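Local coordinates for protein FLUORESCENT IN BLUE LIGHT, chloroplastic (Arabidopsis thaliana, PDB 4YVO) that represses tetrapyrrole and chlorophyll synthesis in chloroplasts, probably by acting on glutamyl-tRNA reductase through its TPR domain, which forms a complex with that enzyme, at residues G136-C141 and G152-T157. Sequence-based numbering, arbitrary orientation.
Sequences GAIADC and GKFYDT
Ile138 and Phe154 meet through two first torsions: chi1 of -70° sets CG2 of Ile138 anti to its own backbone N, and that of Phe154 places the phenyl ring anti to its carbonyl carbon. With the two groups so placed, the methyl CG2 of Ile138 stands over the middle of the ring, 3.5 Å from the centroid of Phe154 and only 6° off the ring normal. Its distances to all six ring carbons fall within a narrow span, Ile138 CG2 lying 3.7 Å from Phe154 CG and 3.9 Å from Phe154 CZ, the signature of a centred CH-pi contact over a face. The other branch of the isoleucine ends nearer the rim, with Ile138 CD1 4.0 Å from Phe154 CE1.

At Ala139 the backbones come nearest, its CA 5.1 Å from CA of Phe154, and Ala139 CB sits 3.6 Å from Tyr155 N, touching the CB atoms of Phe154 and Tyr155 as well. The small methyl is compatible with a separation of 7.9 Å between the segment axes. The axes of segments 136-141 and 152-157 run 153° apart, close to antiparallel, as in the helical hairpin of a TPR unit; the segments belong to helices 131-144 and 148-162 of the third repeat. Ile138 also packs on His115 and Leu119 of helix 108-125, linking the pair to the preceding repeat, while Phe154 touches Tyr135 of helix 131-144.

The contacts between side chains are apolar, and the Ala139 methyl also lies against the backbone nitrogen of Tyr155. Without hydrogen bonds between them, the two segments are held by close methyl packing and one centred CH-pi contact.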
# COMPACT_ATOMS: atom_id res chain seq x y z
N GLY A 136 8.30 2.19 -5.45
CA GLY A 136 9.47 1.76 -4.71
C GLY A 136 9.20 0.49 -3.92
O GLY A 136 10.05 -0.40 -3.86
N ALA A 137 8.01 0.39 -3.33
CA ALA A 137 7.65 -0.78 -2.54
C ALA A 137 7.53 -2.02 -3.44
O ALA A 137 8.00 -3.10 -3.09
CB ALA A 137 6.36 -0.54 -1.79
N ILE A 138 6.93 -1.84 -4.62
CA ILE A 138 6.78 -2.95 -5.55
C ILE A 138 8.14 -3.41 -6.04
O ILE A 138 8.40 -4.62 -6.15
CB ILE A 138 5.85 -2.56 -6.73
CG1 ILE A 138 4.41 -2.42 -6.22
CG2 ILE A 138 5.92 -3.60 -7.85
CD1 ILE A 138 3.50 -1.65 -7.16
N ALA A 139 9.03 -2.46 -6.33
CA ALA A 139 10.40 -2.79 -6.72
C ALA A 139 11.07 -3.63 -5.64
O ALA A 139 11.71 -4.64 -5.93
CB ALA A 139 11.21 -1.52 -7.01
N ASP A 140 10.93 -3.20 -4.39
CA ASP A 140 11.50 -3.92 -3.25
C ASP A 140 10.95 -5.34 -3.14
O ASP A 140 11.69 -6.29 -2.85
CB ASP A 140 11.25 -3.16 -1.94
CG ASP A 140 12.03 -1.86 -1.85
OD1 ASP A 140 12.98 -1.67 -2.64
OD2 ASP A 140 11.70 -1.03 -0.98
N CYS A 141 9.65 -5.48 -3.36
CA CYS A 141 9.02 -6.80 -3.34
C CYS A 141 9.58 -7.72 -4.42
O CYS A 141 9.92 -8.87 -4.15
CB CYS A 141 7.50 -6.70 -3.48
SG CYS A 141 6.66 -6.00 -2.05
N GLY A 152 13.68 -3.95 -11.67
CA GLY A 152 14.36 -2.88 -12.36
C GLY A 152 13.41 -1.89 -13.00
O GLY A 152 13.65 -0.69 -12.95
N LYS A 153 12.34 -2.39 -13.61
CA LYS A 153 11.36 -1.51 -14.26
C LYS A 153 10.70 -0.59 -13.23
O LYS A 153 10.61 0.63 -13.44
CB LYS A 153 10.28 -2.31 -15.01
CG LYS A 153 10.76 -3.06 -16.24
CD LYS A 153 9.56 -3.52 -17.08
CE LYS A 153 9.93 -4.62 -18.07
NZ LYS A 153 9.97 -5.96 -17.42
N PHE A 154 10.25 -1.16 -12.12
CA PHE A 154 9.60 -0.35 -11.10
C PHE A 154 10.58 0.60 -10.41
O PHE A 154 10.24 1.74 -10.10
CB PHE A 154 8.86 -1.24 -10.09
CG PHE A 154 7.54 -1.73 -10.58
CD1 PHE A 154 6.38 -0.99 -10.37
CD2 PHE A 154 7.44 -2.92 -11.29
CE1 PHE A 154 5.15 -1.42 -10.85
CE2 PHE A 154 6.22 -3.36 -11.76
CZ PHE A 154 5.07 -2.61 -11.54
N TYR A 155 11.80 0.12 -10.18
CA TYR A 155 12.83 0.94 -9.57
C TYR A 155 13.18 2.15 -10.44
O TYR A 155 13.32 3.27 -9.94
CB TYR A 155 14.07 0.10 -9.28
CG TYR A 155 15.20 0.88 -8.69
CD1 TYR A 155 15.16 1.31 -7.38
CD2 TYR A 155 16.31 1.21 -9.46
CE1 TYR A 155 16.20 2.04 -6.83
CE2 TYR A 155 17.36 1.94 -8.92
CZ TYR A 155 17.29 2.34 -7.60
OH TYR A 155 18.32 3.07 -7.06
N ASP A 156 13.29 1.94 -11.75
CA ASP A 156 13.61 3.03 -12.66
C ASP A 156 12.52 4.11 -12.63
O ASP A 156 12.82 5.30 -12.61
CB ASP A 156 13.80 2.51 -14.09
CG ASP A 156 15.11 1.75 -14.27
OD1 ASP A 156 16.02 1.88 -13.41
OD2 ASP A 156 15.24 1.03 -15.28
N THR A 157 11.26 3.68 -12.59
CA THR A 157 10.16 4.63 -12.53
C THR A 157 10.13 5.37 -11.19
O THR A 157 9.89 6.58 -11.14
CB THR A 157 8.82 3.93 -12.77
OG1 THR A 157 8.88 3.24 -14.03
CG2 THR A 157 7.68 4.93 -12.81